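Local structure of DegT/DnrJ/EryC1/StrS aminotransferase (Brucella abortus 2308, 4QGR) at residues Val224-Lys229 with Asn242-Thr247; Asp280-Pro285 with Gly372-Phe377; Ser299-Asn304 with Ser351-Leu356. The protein probably works as a pyridoxal-phosphate-dependent aminotransferase of the DegT/DnrJ/EryC1/StrS family, with the cofactor bound at the interface of two subunits. All coordinates share one frame; numbering follows the deposited sequence. Where two conformers were deposited one is given.

Contact 1 (Val224-Lys229 with Asn242-Thr247). With PLP (pyridoxal-5'-phosphate), chain G; ACT (acetate ion), chain D.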
loop_
_atom_site.group_PDB
_atom_site.type_symbol
_atom_site.label_atom_id
_atom_site.label_comp_id
_atom_site.label_asym_id
_atom_site.label_seq_id
_atom_site.Cartn_x
_atom_site.Cartn_y
_atom_site.Cartn_z
ATOM N N VAL A 224 -5.440 -3.320 -11.947
ATOM C CA VAL A 224 -5.943 -2.716 -10.729
ATOM C C VAL A 224 -4.815 -2.202 -9.838
ATOM O O VAL A 224 -4.948 -1.141 -9.203
ATOM C CB VAL A 224 -6.860 -3.715 -9.953
ATOM C CG1 VAL A 224 -7.194 -3.226 -8.547
ATOM C CG2 VAL A 224 -8.154 -3.928 -10.728
ATOM N N LEU A 225 -3.704 -2.935 -9.765
ATOM C CA LEU A 225 -2.623 -2.531 -8.865
ATOM C C LEU A 225 -1.846 -1.347 -9.375
ATOM O O LEU A 225 -1.061 -0.752 -8.613
ATOM C CB LEU A 225 -1.694 -3.706 -8.549
ATOM C CG LEU A 225 -0.797 -4.196 -9.694
ATOM C CD1 LEU A 225 0.467 -3.386 -9.845
ATOM C CD2 LEU A 225 -0.437 -5.643 -9.471
ATOM N N PHE A 226 -2.069 -0.962 -10.633
ATOM C CA PHE A 226 -1.451 0.229 -11.201
ATOM C C PHE A 226 -2.507 1.175 -11.741
ATOM O O PHE A 226 -2.576 1.449 -12.961
ATOM C CB PHE A 226 -0.387 -0.127 -12.242
ATOM C CG PHE A 226 0.344 1.086 -12.816
ATOM C CD1 PHE A 226 0.639 2.181 -12.029
ATOM C CD2 PHE A 226 0.696 1.130 -14.168
ATOM C CE1 PHE A 226 1.304 3.286 -12.556
ATOM C CE2 PHE A 226 1.367 2.233 -14.704
ATOM C CZ PHE A 226 1.661 3.310 -13.891
ATOM N N HIS A 227 -3.379 1.609 -10.819
ATOM C CA HIS A 227 -4.445 2.588 -11.118
ATOM C C HIS A 227 -5.390 2.213 -12.254
ATOM O O HIS A 227 -5.922 3.083 -12.944
ATOM C CB HIS A 227 -3.825 3.964 -11.421
ATOM C CG HIS A 227 -2.901 4.428 -10.359
ATOM N ND1 HIS A 227 -3.347 4.871 -9.132
ATOM C CD2 HIS A 227 -1.554 4.468 -10.305
ATOM C CE1 HIS A 227 -2.314 5.171 -8.372
ATOM N NE2 HIS A 227 -1.215 4.934 -9.062
ATOM N N GLY A 228 -5.655 0.926 -12.435
ATOM C CA GLY A 228 -6.617 0.485 -13.432
ATOM C C GLY A 228 -6.184 0.742 -14.881
ATOM O O GLY A 228 -7.033 1.017 -15.736
ATOM N N LYS A 229 -4.868 0.660 -15.113
ATOM C CA LYS A 229 -4.260 0.835 -16.443
ATOM C C LYS A 229 -4.956 -0.012 -17.474
ATOM O O LYS A 229 -5.244 -1.176 -17.243
ATOM C CB LYS A 229 -2.781 0.439 -16.391
ATOM C CG LYS A 229 -2.002 0.752 -17.651
ATOM C CD LYS A 229 -0.689 -0.011 -17.711
ATOM C CE LYS A 229 0.070 0.316 -18.996
ATOM N NZ LYS A 229 -0.678 -0.090 -20.230
ATOM N N ASN A 242 -2.631 1.907 -5.900
ATOM C CA ASN A 242 -1.203 1.750 -6.104
ATOM C C ASN A 242 -0.748 0.632 -5.202
ATOM O O ASN A 242 -0.611 0.855 -4.008
ATOM C CB ASN A 242 -0.444 3.021 -5.715
ATOM C CG ASN A 242 1.070 2.873 -5.858
ATOM O OD1 ASN A 242 1.588 1.827 -6.226
ATOM N ND2 ASN A 242 1.782 3.933 -5.544
ATOM N N SER A 243 -0.457 -0.537 -5.766
ATOM C CA SER A 243 -0.070 -1.673 -4.922
ATOM C C SER A 243 0.994 -2.544 -5.558
ATOM O O SER A 243 0.685 -3.562 -6.174
ATOM C CB SER A 243 -1.287 -2.504 -4.555
ATOM O OG SER A 243 -0.956 -3.499 -3.629
ATOM N N ARG A 244 2.253 -2.132 -5.387
ATOM C CA ARG A 244 3.416 -2.793 -5.987
ATOM C C ARG A 244 4.317 -3.352 -4.903
ATOM O O ARG A 244 4.477 -2.762 -3.824
ATOM C CB ARG A 244 4.192 -1.804 -6.861
ATOM C CG ARG A 244 3.392 -1.301 -8.056
ATOM C CD ARG A 244 4.140 -0.257 -8.885
ATOM N NE ARG A 244 4.254 1.018 -8.195
ATOM C CZ ARG A 244 4.112 2.214 -8.756
ATOM N NH1 ARG A 244 3.828 2.338 -10.053
ATOM N NH2 ARG A 244 4.310 3.285 -8.031
ATOM N N LEU A 245 4.921 -4.505 -5.199
ATOM C CA LEU A 245 6.056 -4.997 -4.397
ATOM C C LEU A 245 7.333 -4.296 -4.831
ATOM O O LEU A 245 7.693 -4.342 -6.035
ATOM C CB LEU A 245 6.217 -6.484 -4.598
ATOM C CG LEU A 245 7.319 -7.226 -3.823
ATOM C CD1 LEU A 245 6.964 -7.251 -2.385
ATOM C CD2 LEU A 245 7.482 -8.658 -4.347
ATOM N N ASP A 246 8.022 -3.658 -3.878
ATOM C CA ASP A 246 9.235 -2.900 -4.214
ATOM C C ASP A 246 10.306 -3.882 -4.743
ATOM O O ASP A 246 10.426 -5.011 -4.245
ATOM C CB ASP A 246 9.858 -2.216 -2.999
ATOM C CG ASP A 246 9.024 -1.131 -2.383
ATOM O OD1 ASP A 246 8.105 -0.514 -3.038
ATOM O OD2 ASP A 246 9.327 -0.859 -1.161
ATOM N N THR A 247 11.100 -3.445 -5.701
ATOM C CA THR A 247 12.201 -4.248 -6.231
ATOM C C THR A 247 13.110 -4.709 -5.099
ATOM O O THR A 247 13.530 -5.858 -5.035
ATOM C CB THR A 247 13.045 -3.439 -7.215
ATOM O OG1 THR A 247 12.194 -2.862 -8.216
ATOM C CG2 THR A 247 14.061 -4.345 -7.903
HETATM N N1 PLP G . -0.766 12.986 -7.008
HETATM C C2 PLP G . 0.065 13.415 -7.989
HETATM C C2A PLP G . -0.043 14.830 -8.514
HETATM C C3 PLP G . 1.120 12.514 -8.513
HETATM O O3 PLP G . 1.986 12.923 -9.459
HETATM C C4 PLP G . 1.187 11.127 -7.995
HETATM C C4A PLP G . 2.214 10.162 -8.402
HETATM O O4A PLP G . 3.181 10.559 -8.987
HETATM C C5 PLP G . 0.242 10.770 -6.936
HETATM C C6 PLP G . -0.704 11.727 -6.517
HETATM C C5A PLP G . 0.279 9.342 -6.390
HETATM O O4P PLP G . 1.488 9.104 -5.659
HETATM P P PLP G . 2.092 7.629 -5.608
HETATM O O1P PLP G . 3.084 7.695 -4.462
HETATM O O2P PLP G . 0.980 6.593 -5.436
HETATM O O3P PLP G . 2.775 7.503 -6.983
HETATM C C ACT D . 3.416 6.134 -9.982
HETATM O O ACT D . 3.421 5.199 -10.833
HETATM O OXT ACT D . 3.081 5.951 -8.804
HETATM C CH3 ACT D . 3.836 7.522 -10.384
HETATM O O HOH W 1 1.059 1.010 -8.824
#

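Contact 2 (Asp280-Pro285 with Gly372-Phe377)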
loop_
_atom_site.group_PDB
_atom_site.type_symbol
_atom_site.label_atom_id
_atom_site.label_comp_id
_atom_site.label_asym_id
_atom_site.label_seq_id
_atom_site.Cartn_x
_atom_site.Cartn_y
_atom_site.Cartn_z
ATOM N N ASP A 280 -0.646 -34.647 26.086
ATOM C CA ASP A 280 -1.304 -35.096 27.310
ATOM C C ASP A 280 -1.568 -34.026 28.364
ATOM O O ASP A 280 -2.247 -34.310 29.352
ATOM C CB ASP A 280 -0.502 -36.236 27.951
ATOM C CG ASP A 280 0.892 -35.826 28.359
ATOM O OD1 ASP A 280 1.595 -35.041 27.649
ATOM O OD2 ASP A 280 1.327 -36.295 29.409
ATOM N N VAL A 281 -1.011 -32.823 28.205
ATOM C CA VAL A 281 -1.232 -31.742 29.163
ATOM C C VAL A 281 -1.960 -30.522 28.562
ATOM O O VAL A 281 -2.537 -29.736 29.301
ATOM C CB VAL A 281 0.080 -31.257 29.821
ATOM C CG1 VAL A 281 0.641 -32.308 30.761
ATOM C CG2 VAL A 281 1.124 -30.849 28.781
ATOM N N VAL A 282 -1.901 -30.339 27.239
ATOM C CA VAL A 282 -2.635 -29.273 26.585
ATOM C C VAL A 282 -3.203 -29.793 25.264
ATOM O O VAL A 282 -2.837 -30.860 24.811
ATOM C CB VAL A 282 -1.764 -28.020 26.291
ATOM C CG1 VAL A 282 -1.350 -27.328 27.584
ATOM C CG2 VAL A 282 -0.562 -28.343 25.424
ATOM N N LYS A 283 -4.081 -29.010 24.653
ATOM C CA LYS A 283 -4.642 -29.370 23.382
ATOM C C LYS A 283 -3.696 -28.900 22.293
ATOM O O LYS A 283 -3.379 -27.723 22.214
ATOM C CB LYS A 283 -6.031 -28.769 23.246
ATOM C CG LYS A 283 -6.753 -29.070 21.953
ATOM C CD LYS A 283 -8.250 -28.782 22.122
ATOM C CE LYS A 283 -9.069 -29.201 20.921
ATOM N NZ LYS A 283 -8.517 -28.587 19.706
ATOM N N VAL A 284 -3.246 -29.831 21.462
ATOM C CA VAL A 284 -2.210 -29.539 20.478
ATOM C C VAL A 284 -2.815 -29.492 19.066
ATOM O O VAL A 284 -3.822 -30.135 18.786
ATOM C CB VAL A 284 -1.005 -30.522 20.533
ATOM C CG1 VAL A 284 -0.310 -30.471 21.890
ATOM C CG2 VAL A 284 -1.415 -31.949 20.208
ATOM N N PRO A 285 -2.200 -28.709 18.185
ATOM C CA PRO A 285 -2.663 -28.604 16.815
ATOM C C PRO A 285 -2.224 -29.813 15.965
ATOM O O PRO A 285 -1.201 -29.792 15.300
ATOM C CB PRO A 285 -2.017 -27.288 16.357
ATOM C CG PRO A 285 -0.714 -27.233 17.121
ATOM C CD PRO A 285 -1.063 -27.791 18.470
ATOM N N GLY A 372 9.263 -28.299 29.022
ATOM C CA GLY A 372 9.415 -28.552 30.447
ATOM C C GLY A 372 8.556 -27.610 31.277
ATOM O O GLY A 372 7.974 -27.996 32.271
ATOM N N VAL A 373 8.496 -26.354 30.877
ATOM C CA VAL A 373 7.779 -25.382 31.672
ATOM C C VAL A 373 6.293 -25.654 31.569
ATOM O O VAL A 373 5.570 -25.578 32.582
ATOM C CB VAL A 373 8.122 -23.933 31.239
ATOM C CG1 VAL A 373 7.232 -22.928 31.958
ATOM C CG2 VAL A 373 9.578 -23.627 31.513
ATOM N N ILE A 374 5.828 -26.000 30.360
ATOM C CA ILE A 374 4.417 -26.256 30.147
ATOM C C ILE A 374 3.976 -27.511 30.938
ATOM O O ILE A 374 2.956 -27.487 31.635
ATOM C CB ILE A 374 4.085 -26.391 28.641
ATOM C CG1 ILE A 374 4.371 -25.066 27.926
ATOM C CG2 ILE A 374 2.622 -26.803 28.432
ATOM C CD1 ILE A 374 4.271 -25.114 26.422
ATOM N N ARG A 375 4.753 -28.581 30.845
ATOM C CA ARG A 375 4.447 -29.823 31.551
ATOM C C ARG A 375 4.457 -29.580 33.079
ATOM O O ARG A 375 3.565 -30.038 33.817
ATOM C CB ARG A 375 5.452 -30.916 31.170
ATOM C CG ARG A 375 5.359 -31.361 29.707
ATOM C CD ARG A 375 6.235 -32.570 29.434
ATOM N NE ARG A 375 5.657 -33.709 30.139
ATOM C CZ ARG A 375 4.609 -34.400 29.702
ATOM N NH1 ARG A 375 4.034 -34.114 28.535
ATOM N NH2 ARG A 375 4.118 -35.376 30.430
ATOM N N GLY A 376 5.449 -28.813 33.534
ATOM C CA GLY A 376 5.590 -28.500 34.948
ATOM C C GLY A 376 4.415 -27.696 35.460
ATOM O O GLY A 376 3.911 -27.957 36.544
ATOM N N PHE A 377 3.978 -26.699 34.683
ATOM C CA PHE A 377 2.798 -25.914 35.017
ATOM C C PHE A 377 1.590 -26.801 35.246
ATOM O O PHE A 377 0.797 -26.541 36.149
ATOM C CB PHE A 377 2.454 -24.908 33.894
ATOM C CG PHE A 377 1.275 -24.017 34.218
ATOM C CD1 PHE A 377 1.414 -22.944 35.099
ATOM C CD2 PHE A 377 0.024 -24.266 33.668
ATOM C CE1 PHE A 377 0.330 -22.143 35.402
ATOM C CE2 PHE A 377 -1.065 -23.449 33.960
ATOM C CZ PHE A 377 -0.908 -22.394 34.838
#

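Contact 3 (Ser299-Asn304 with Ser351-Leu356)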
loop_
_atom_site.group_PDB
_atom_site.type_symbol
_atom_site.label_atom_id
_atom_site.label_comp_id
_atom_site.label_asym_id
_atom_site.label_seq_id
_atom_site.Cartn_x
_atom_site.Cartn_y
_atom_site.Cartn_z
ATOM N N SER A 299 -0.126 -23.081 17.838
ATOM C CA SER A 299 -1.164 -22.663 18.752
ATOM C C SER A 299 -1.781 -23.840 19.513
ATOM O O SER A 299 -2.350 -24.761 18.890
ATOM C CB SER A 299 -2.244 -21.915 17.989
ATOM O OG SER A 299 -1.734 -20.702 17.403
ATOM N N ILE A 300 -1.726 -23.737 20.838
ATOM C CA ILE A 300 -2.251 -24.730 21.775
ATOM C C ILE A 300 -3.448 -24.142 22.510
ATOM O O ILE A 300 -3.695 -22.948 22.422
ATOM C CB ILE A 300 -1.202 -25.173 22.810
ATOM C CG1 ILE A 300 -0.745 -23.983 23.657
ATOM C CG2 ILE A 300 -0.060 -25.832 22.069
ATOM C CD1 ILE A 300 -0.120 -24.306 24.972
ATOM N N GLU A 301 -4.192 -24.977 23.216
ATOM C CA GLU A 301 -5.161 -24.489 24.183
ATOM C C GLU A 301 -4.833 -25.072 25.533
ATOM O O GLU A 301 -4.490 -26.234 25.641
ATOM C CB GLU A 301 -6.596 -24.835 23.797
ATOM C CG GLU A 301 -7.032 -24.287 22.456
ATOM C CD GLU A 301 -8.311 -24.932 21.958
ATOM O OE1 GLU A 301 -9.192 -25.202 22.776
ATOM O OE2 GLU A 301 -8.423 -25.172 20.758
ATOM N N SER A 302 -4.953 -24.269 26.572
ATOM C CA SER A 302 -4.613 -24.688 27.921
ATOM C C SER A 302 -5.633 -24.238 28.949
ATOM O O SER A 302 -6.164 -23.146 28.836
ATOM C CB SER A 302 -3.255 -24.086 28.291
ATOM O OG SER A 302 -2.881 -24.408 29.609
ATOM N N GLU A 303 -5.893 -25.092 29.954
ATOM C CA GLU A 303 -6.521 -24.649 31.210
ATOM C C GLU A 303 -5.606 -23.585 31.826
ATOM O O GLU A 303 -4.389 -23.646 31.635
ATOM C CB GLU A 303 -6.690 -25.811 32.203
ATOM N N ASN A 304 -6.194 -22.625 32.552
ATOM C CA ASN A 304 -5.442 -21.527 33.149
ATOM C C ASN A 304 -4.403 -20.950 32.188
ATOM O O ASN A 304 -3.204 -20.867 32.529
ATOM C CB ASN A 304 -4.795 -22.011 34.437
ATOM C CG ASN A 304 -5.820 -22.539 35.426
ATOM O OD1 ASN A 304 -5.747 -23.687 35.860
ATOM N ND2 ASN A 304 -6.801 -21.706 35.761
ATOM N N SER A 351 -10.109 -17.260 25.439
ATOM C CA SER A 351 -9.868 -17.502 26.851
ATOM C C SER A 351 -8.914 -18.650 27.096
ATOM O O SER A 351 -8.487 -18.839 28.229
ATOM C CB SER A 351 -11.181 -17.759 27.611
ATOM O OG SER A 351 -11.788 -18.982 27.194
ATOM N N ARG A 352 -8.592 -19.427 26.056
ATOM C CA ARG A 352 -7.777 -20.615 26.248
ATOM C C ARG A 352 -6.634 -20.837 25.251
ATOM O O ARG A 352 -5.777 -21.662 25.516
ATOM C CB ARG A 352 -8.669 -21.858 26.318
ATOM C CG ARG A 352 -9.477 -22.139 25.070
ATOM C CD ARG A 352 -10.498 -23.308 25.247
ATOM N NE ARG A 352 -11.054 -23.687 23.925
ATOM C CZ ARG A 352 -12.260 -23.335 23.434
ATOM N NH1 ARG A 352 -13.114 -22.634 24.157
ATOM N NH2 ARG A 352 -12.647 -23.737 22.219
ATOM N N ILE A 353 -6.608 -20.113 24.139
ATOM C CA ILE A 353 -5.564 -20.316 23.110
ATOM C C ILE A 353 -4.262 -19.591 23.453
ATOM O O ILE A 353 -4.267 -18.542 24.115
ATOM C CB ILE A 353 -6.093 -19.889 21.731
ATOM C CG1 ILE A 353 -5.328 -20.593 20.602
ATOM C CG2 ILE A 353 -6.152 -18.367 21.601
ATOM C CD1 ILE A 353 -6.013 -20.471 19.257
ATOM N N LEU A 354 -3.145 -20.141 22.993
ATOM C CA LEU A 354 -1.836 -19.507 23.151
ATOM C C LEU A 354 -0.880 -19.998 22.087
ATOM O O LEU A 354 -0.882 -21.177 21.771
ATOM C CB LEU A 354 -1.287 -19.833 24.538
ATOM C CG LEU A 354 0.023 -19.104 24.915
ATOM C CD1 LEU A 354 -0.165 -17.593 24.960
ATOM C CD2 LEU A 354 0.560 -19.624 26.240
ATOM N N SER A 355 -0.126 -19.081 21.478
ATOM C CA SER A 355 0.872 -19.447 20.495
ATOM C C SER A 355 2.289 -19.432 21.084
ATOM O O SER A 355 2.636 -18.554 21.857
ATOM C CB SER A 355 0.776 -18.564 19.252
ATOM O OG SER A 355 -0.550 -18.618 18.717
ATOM N N LEU A 356 3.060 -20.471 20.781
ATOM C CA LEU A 356 4.404 -20.703 21.371
ATOM C C LEU A 356 5.488 -20.335 20.350
ATOM O O LEU A 356 5.217 -20.274 19.154
ATOM C CB LEU A 356 4.562 -22.190 21.718
ATOM C CG LEU A 356 3.461 -22.789 22.580
ATOM C CD1 LEU A 356 3.779 -24.250 22.905
ATOM C CD2 LEU A 356 3.345 -21.966 23.874
HETATM O O HOH W 2 -11.255 -25.774 20.774
HETATM O O HOH W 3 -7.651 -20.911 29.976
#

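Contact 1 (Val224-Lys229 with Asn242-Thr247)
F226 carries CG anti to the backbone N (chi1 -177°), and its ring meets the side chain of R244, whose chain is bent at chi3 (-71°), the torsion that sets NE. There R244 NH1 lies 3.7 Å from F226 CE1, with the ring and guanidinium planes 36° apart. An acetate ion, probably from the crystallisation liquor, sits at the guanidinium edge and accepts one bond on each oxygen, from NH1 to O and from NH2 to OXT. R244 NH2 also forms a salt bridge with D206 of the second subunit.

The backbones meet through S243 N, which donates to L225 O at 2.9 Å. A water donates to this same L225 O and to N242 OD1, while at the other end of the N242 amide ND2 donates to PLP O2P at 2.8 Å. K199, S194, G66, T67 and Q173 of the second subunit also bond this PLP, so N242 contributes a phosphate ligand from across the dimer interface. H227 rests CE1 obliquely against N242 CB (3.9 Å), while its ND1 is hydrogen-bonded to E97 of the second subunit.

Both segments belong to the connection between helices 215-224 and 247-278; L225 and S243 pack on M72 of helix 68-76, L225 also reaches I61 of strand 59-63, and S243 OG is held by D68.

Contact 2 (Asp280-Pro285 with Gly372-Phe377)
D280 and R375 form a two-pronged, end-on salt bridge that ties the loop after helix 247-278 to helix 364-377. The two side chains cross at about a right angle, yet their flat ends are nearly coplanar, carboxylate and guanidinium planes lying 16° apart. Each carboxylate oxygen offers its syn lone pair to a different nitrogen: OD1 takes NH1 of R375 at 2.8 Å, and OD2 takes NH2 at 3.1 Å. This pairing fixes the rotation of both groups. The R375 chain is bent at chi3 (69°), which sets NE, and its NH1 has a second, weak hydrogen bond to the carbonyl of A277.

V281 lies beside the ion pair, with CG1 over one guanidinium face, 4.3 Å above the plane and offset toward the rim. Its other methyl, CG2, faces the I374 branch, so the valine bridges the charged and the apolar halves of the contact. Deeper in, V282 and I374 cross at about a right angle. The buried I374 also packs on L278 of helix 247-278 and L312 of helix 305-314, and V282 on I300 of strand 298-301. The closest apolar approach between the two segments is methyl to methyl, V282 CG1 to I374 CG2 at 4.1 Å.

Contact 3 (Ser299-Asn304 with Ser351-Leu356)
S299 and S355 form a non-hydrogen-bonded pair in a two-stranded antiparallel sheet made by strands 298-301 and 353-356, and their hydroxyls are linked by an OG-OG hydrogen bond of 2.7 Å. This is the tightly packed end. Next to it, I300 and L354 are the hydrogen-bonded pair: I300 N donates to L354 O and L354 N to I300 O, both at 2.9 Å. Three CA-H...O contacts, from S299, E301 and I353, add to the backbone ladder. On the face of I300 and L354, I300 lays CG1 against L354 CB and CG2 against L356 CD1 (4.2 Å), while helix 305-314 packs on the same two residues through L308 and L312.

Toward S302 and S351 the strands give way to loop, and waters enter. S302 N still donates to R352 O, but a water joins S302 O to S351 O. E301 and R352 lie side by side, pointing the same way, with R352 extended from CG to NE. A second water accepts from R352 NH2 near E301 OE2, whose stronger protein partner is the hydroxyl of Y116. The direct salt bridge uses the other oxygen. R352 NE donates to E301 OE1 at 2.7 Å; the oxygen lies in the guanidinium plane, whereas the nitrogen comes from above the carboxylate plane, 48° out of it.

Overall arrangement
Contacts 2 and 3 are neighbours, their centres about 10 Å apart, whereas contact 1 lies on the opposite side of the chain's centre, its centre about 46 and 39 Å from theirs. Contacts 1 and 3 are largely buried; contact 2 is partly exposed at its ion pair. The loop 280-285 runs against strand 298-301: K283 is backbone-bonded to E301, and L356 of the sheet meets I374 of the helix in contact 2. Both of these contacts combine an arginine-carboxylate pair with aliphatic packing within one chain. Contact 1 instead joins two loop segments, and several of its polar side chains (N242, H227, R244) engage the cofactor phosphate or the second subunit.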